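Local coordinates for lipoteichoic acid primase (Listeria monocytogenes, PDB 4UOP), which is the extracellular catalytic domain of a membrane enzyme of the sulfatase family and holds a magnesium ion, at residues 75-83 and 235-243. Residues are numbered along the deposited sequence; the frame is centred on the assembly and turned at random.
Sequences VKINGQSIT and EIDLPSDLK
Q80 reaches from a two-stranded β-hairpin to the backbone of D237, in the loop between strand 214-219 and helix 246-271, at the periphery of this sulfatase-family domain. Q80 CB lies 4.2 Å from I236 CD1. Beyond CG the chain runs extended and carries the amide to the loop, where I236 CG2 lies 3.9 Å from Q80 OE1. Q80 OE1 accepts the D237 N-H on a lone pair (2.8 Å). Q80 NE2 gives one hydrogen to D237 O in a nearly straight bond (3.1 Å, 178°) and approaches I77 O from above its carbonyl plane in a bent one (142°).

N78 and G79 hold the positive-phi middle positions of the type I' turn, which asparagine and glycine adopt readily. With chi1 -56°, β-branched I77 turns CG2 anti to the backbone N and tightly onto the rigid apolar ring of P239 (CD, 3.4 Å), while CG1 carries CD1 to L242, tip to tip. The side chains of I82 and I236 cross at about a right angle. Y300 touches I77, P239 and L242.

Flipping the Q80 amide would set oxygen against I77 O and D237 O, and NH2 against the D237 N-H; glutamine's paired donor and acceptor thus probably match this backbone in one orientation.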
ATOM      1  N   VAL B  75     -11.063  -9.814 -28.232  1.00 25.03           N
ATOM      2  CA  VAL B  75     -12.279 -10.523 -27.861  1.00 27.04           C
ATOM      3  C   VAL B  75     -13.374 -10.089 -28.823  1.00 28.14           C
ATOM      4  O   VAL B  75     -13.394  -8.945 -29.261  1.00 26.53           O
ATOM      5  CB  VAL B  75     -12.663 -10.177 -26.394  1.00 27.10           C
ATOM      6  CG1 VAL B  75     -14.148 -10.372 -26.126  1.00 26.93           C
ATOM      7  CG2 VAL B  75     -11.828 -11.011 -25.422  1.00 27.73           C
ATOM      8  N   LYS B  76     -14.266 -11.018 -29.166  1.00 31.04           N
ATOM      9  CA  LYS B  76     -15.454 -10.705 -29.962  1.00 32.62           C
ATOM     10  C   LYS B  76     -16.698 -11.033 -29.150  1.00 32.94           C
ATOM     11  O   LYS B  76     -16.781 -12.106 -28.556  1.00 32.41           O
ATOM     12  CB  LYS B  76     -15.475 -11.523 -31.249  1.00 35.47           C
ATOM     13  CG  LYS B  76     -14.559 -11.009 -32.333  1.00 39.27           C
ATOM     14  CD  LYS B  76     -14.653 -11.888 -33.569  1.00 42.22           C
ATOM     15  CE  LYS B  76     -13.766 -11.372 -34.685  1.00 44.94           C
ATOM     16  NZ  LYS B  76     -14.186 -10.029 -35.171  1.00 47.61           N
ATOM     17  N   ILE B  77     -17.649 -10.099 -29.111  1.00 34.22           N
ATOM     18  CA  ILE B  77     -18.937 -10.307 -28.457  1.00 37.59           C
ATOM     19  C   ILE B  77     -19.986 -10.391 -29.563  1.00 40.42           C
ATOM     20  O   ILE B  77     -20.303  -9.384 -30.189  1.00 37.49           O
ATOM     21  CB  ILE B  77     -19.299  -9.140 -27.507  1.00 38.78           C
ATOM     22  CG1 ILE B  77     -18.209  -8.910 -26.451  1.00 39.14           C
ATOM     23  CG2 ILE B  77     -20.641  -9.387 -26.833  1.00 38.84           C
ATOM     24  CD1 ILE B  77     -17.974 -10.064 -25.505  1.00 41.12           C
ATOM     25  N   ASN B  78     -20.490 -11.598 -29.822  1.00 45.63           N
ATOM     26  CA  ASN B  78     -21.445 -11.842 -30.911  1.00 47.96           C
ATOM     27  C   ASN B  78     -20.961 -11.253 -32.232  1.00 44.71           C
ATOM     28  O   ASN B  78     -21.668 -10.485 -32.878  1.00 46.46           O
ATOM     29  CB  ASN B  78     -22.838 -11.279 -30.561  1.00 51.36           C
ATOM     30  CG  ASN B  78     -23.492 -11.991 -29.389  1.00 53.87           C
ATOM     31  OD1 ASN B  78     -23.103 -13.096 -29.017  1.00 57.26           O
ATOM     32  ND2 ASN B  78     -24.506 -11.357 -28.805  1.00 56.97           N
ATOM     33  N   GLY B  79     -19.732 -11.587 -32.605  1.00 42.26           N
ATOM     34  CA  GLY B  79     -19.127 -11.072 -33.830  1.00 39.92           C
ATOM     35  C   GLY B  79     -18.575  -9.652 -33.772  1.00 36.92           C
ATOM     36  O   GLY B  79     -17.933  -9.217 -34.722  1.00 39.84           O
ATOM     37  N   GLN B  80     -18.812  -8.924 -32.680  1.00 34.70           N
ATOM     38  CA  GLN B  80     -18.342  -7.535 -32.552  1.00 32.84           C
ATOM     39  C   GLN B  80     -16.974  -7.486 -31.846  1.00 31.23           C
ATOM     40  O   GLN B  80     -16.866  -7.870 -30.678  1.00 30.36           O
ATOM     41  CB  GLN B  80     -19.346  -6.704 -31.751  1.00 34.71           C
ATOM     42  CG  GLN B  80     -20.787  -6.716 -32.265  1.00 34.69           C
ATOM     43  CD  GLN B  80     -21.789  -6.338 -31.187  1.00 34.43           C
ATOM     44  OE1 GLN B  80     -22.170  -5.179 -31.062  1.00 35.03           O
ATOM     45  NE2 GLN B  80     -22.191  -7.315 -30.373  1.00 35.44           N
ATOM     46  N   SER B  81     -15.943  -7.006 -32.546  1.00 29.77           N
ATOM     47  CA  SER B  81     -14.598  -6.910 -31.975  1.00 29.24           C
ATOM     48  C   SER B  81     -14.550  -5.819 -30.926  1.00 28.19           C
ATOM     49  O   SER B  81     -14.998  -4.699 -31.168  1.00 28.53           O
ATOM     50  CB  SER B  81     -13.565  -6.604 -33.055  1.00 30.82           C
ATOM     51  OG  SER B  81     -13.375  -7.728 -33.884  1.00 34.11           O
ATOM     52  N   ILE B  82     -13.973  -6.127 -29.776  1.00 25.53           N
ATOM     53  CA  ILE B  82     -13.856  -5.145 -28.707  1.00 24.94           C
ATOM     54  C   ILE B  82     -12.674  -4.211 -28.960  1.00 23.51           C
ATOM     55  O   ILE B  82     -12.794  -3.005 -28.757  1.00 22.85           O
ATOM     56  CB  ILE B  82     -13.720  -5.829 -27.331  1.00 25.67           C
ATOM     57  CG1 ILE B  82     -14.970  -6.673 -27.035  1.00 26.69           C
ATOM     58  CG2 ILE B  82     -13.493  -4.811 -26.216  1.00 26.36           C
ATOM     59  CD1 ILE B  82     -16.269  -5.893 -27.000  1.00 27.71           C
ATOM     60  N   THR B  83     -11.534  -4.764 -29.387  1.00 22.17           N
ATOM     61  CA  THR B  83     -10.346  -3.961 -29.651  1.00 21.74           C
ATOM     62  C   THR B  83      -9.826  -4.160 -31.072  1.00 21.57           C
ATOM     63  O   THR B  83      -8.696  -4.607 -31.253  1.00 20.96           O
ATOM     64  CB  THR B  83      -9.195  -4.293 -28.657  1.00 21.59           C
ATOM     65  OG1 THR B  83      -8.834  -5.667 -28.778  1.00 21.80           O
ATOM     66  CG2 THR B  83      -9.594  -4.006 -27.218  1.00 22.09           C
ATOM     67  N   GLU B 235     -21.100   1.380 -28.591  1.00 30.66           N
ATOM     68  CA  GLU B 235     -21.258   0.779 -29.912  1.00 32.40           C
ATOM     69  C   GLU B 235     -21.376  -0.735 -29.906  1.00 29.78           C
ATOM     70  O   GLU B 235     -21.615  -1.335 -30.953  1.00 31.65           O
ATOM     71  CB  GLU B 235     -20.104   1.215 -30.820  1.00 36.16           C
ATOM     72  CG  GLU B 235     -20.183   2.677 -31.222  1.00 40.56           C
ATOM     73  CD  GLU B 235     -19.070   3.096 -32.165  1.00 44.20           C
ATOM     74  OE1 GLU B 235     -18.300   2.229 -32.638  1.00 47.20           O
ATOM     75  OE2 GLU B 235     -18.968   4.314 -32.433  1.00 53.58           O
ATOM     76  N   ILE B 236     -21.212  -1.356 -28.746  1.00 27.41           N
ATOM     77  CA  ILE B 236     -21.368  -2.798 -28.628  1.00 27.67           C
ATOM     78  C   ILE B 236     -22.791  -3.115 -28.170  1.00 28.63           C
ATOM     79  O   ILE B 236     -23.239  -2.616 -27.141  1.00 27.58           O
ATOM     80  CB  ILE B 236     -20.349  -3.381 -27.623  1.00 26.97           C
ATOM     81  CG1 ILE B 236     -18.918  -2.977 -28.011  1.00 26.14           C
ATOM     82  CG2 ILE B 236     -20.469  -4.895 -27.529  1.00 26.59           C
ATOM     83  CD1 ILE B 236     -18.501  -3.381 -29.408  1.00 26.36           C
ATOM     84  N   ASP B 237     -23.507  -3.914 -28.952  1.00 29.97           N
ATOM     85  CA  ASP B 237     -24.800  -4.443 -28.517  1.00 35.33           C
ATOM     86  C   ASP B 237     -24.518  -5.639 -27.598  1.00 32.08           C
ATOM     87  O   ASP B 237     -24.085  -6.693 -28.058  1.00 32.44           O
ATOM     88  CB  ASP B 237     -25.659  -4.854 -29.719  1.00 39.39           C
ATOM     89  CG  ASP B 237     -26.985  -5.497 -29.309  1.00 46.70           C
ATOM     90  OD1 ASP B 237     -27.597  -5.051 -28.309  1.00 49.34           O
ATOM     91  OD2 ASP B 237     -27.414  -6.455 -29.995  1.00 53.31           O
ATOM     92  N   LEU B 238     -24.748  -5.451 -26.304  1.00 28.58           N
ATOM     93  CA  LEU B 238     -24.323  -6.424 -25.297  1.00 27.86           C
ATOM     94  C   LEU B 238     -25.378  -7.513 -25.102  1.00 27.47           C
ATOM     95  O   LEU B 238     -26.566  -7.199 -25.054  1.00 26.33           O
ATOM     96  CB  LEU B 238     -24.100  -5.738 -23.954  1.00 26.47           C
ATOM     97  CG  LEU B 238     -22.884  -4.825 -23.804  1.00 27.13           C
ATOM     98  CD1 LEU B 238     -22.948  -4.106 -22.473  1.00 27.59           C
ATOM     99  CD2 LEU B 238     -21.601  -5.619 -23.903  1.00 27.17           C
ATOM    100  N   PRO B 239     -24.949  -8.773 -24.964  1.00 27.49           N
ATOM    101  CA  PRO B 239     -25.906  -9.821 -24.537  1.00 28.13           C
ATOM    102  C   PRO B 239     -26.367  -9.622 -23.092  1.00 27.32           C
ATOM    103  O   PRO B 239     -25.714  -8.905 -22.329  1.00 26.12           O
ATOM    104  CB  PRO B 239     -25.124 -11.114 -24.695  1.00 28.54           C
ATOM    105  CG  PRO B 239     -23.682 -10.729 -24.745  1.00 29.91           C
ATOM    106  CD  PRO B 239     -23.611  -9.323 -25.258  1.00 28.42           C
ATOM    107  N   SER B 240     -27.477 -10.252 -22.712  1.00 25.49           N
ATOM    108  CA  SER B 240     -28.106  -9.954 -21.420  1.00 25.23           C
ATOM    109  C   SER B 240     -27.253 -10.354 -20.220  1.00 26.72           C
ATOM    110  O   SER B 240     -27.418  -9.800 -19.127  1.00 28.53           O
ATOM    111  CB  SER B 240     -29.486 -10.623 -21.323  1.00 24.84           C
ATOM    112  OG  SER B 240     -29.351 -12.029 -21.192  1.00 24.07           O
ATOM    113  N   ASP B 241     -26.342 -11.305 -20.402  1.00 27.20           N
ATOM    114  CA  ASP B 241     -25.446 -11.641 -19.310  1.00 28.03           C
ATOM    115  C   ASP B 241     -24.286 -10.645 -19.145  1.00 27.60           C
ATOM    116  O   ASP B 241     -23.503 -10.793 -18.216  1.00 27.58           O
ATOM    117  CB  ASP B 241     -24.964 -13.085 -19.388  1.00 28.85           C
ATOM    118  CG  ASP B 241     -24.074 -13.379 -20.568  1.00 30.39           C
ATOM    119  OD1 ASP B 241     -23.687 -12.472 -21.331  1.00 32.60           O
ATOM    120  OD2 ASP B 241     -23.782 -14.574 -20.751  1.00 32.59           O
ATOM    121  N   LEU B 242     -24.221  -9.631 -20.011  1.00 26.33           N
ATOM    122  CA  LEU B 242     -23.296  -8.503 -19.841  1.00 27.46           C
ATOM    123  C   LEU B 242     -23.942  -7.134 -19.636  1.00 28.55           C
ATOM    124  O   LEU B 242     -23.336  -6.244 -19.039  1.00 27.09           O
ATOM    125  CB  LEU B 242     -22.408  -8.394 -21.052  1.00 26.41           C
ATOM    126  CG  LEU B 242     -21.359  -9.488 -21.153  1.00 26.92           C
ATOM    127  CD1 LEU B 242     -20.689  -9.451 -22.507  1.00 27.48           C
ATOM    128  CD2 LEU B 242     -20.340  -9.354 -20.037  1.00 28.10           C
ATOM    129  N   LYS B 243     -25.181  -6.960 -20.075  1.00 31.47           N
ATOM    130  CA  LYS B 243     -25.757  -5.636 -20.134  1.00 33.28           C
ATOM    131  C   LYS B 243     -25.910  -5.167 -18.695  1.00 32.04           C
ATOM    132  O   LYS B 243     -26.294  -5.948 -17.830  1.00 31.77           O
ATOM    133  CB  LYS B 243     -27.108  -5.635 -20.869  1.00 37.25           C
ATOM    134  CG  LYS B 243     -27.556  -4.254 -21.349  1.00 39.81           C
ATOM    135  CD  LYS B 243     -28.909  -4.296 -22.029  1.00 43.33           C
ATOM    136  CE  LYS B 243     -28.797  -4.678 -23.493  1.00 46.30           C
ATOM    137  NZ  LYS B 243     -28.621  -3.498 -24.381  1.00 50.17           N
TER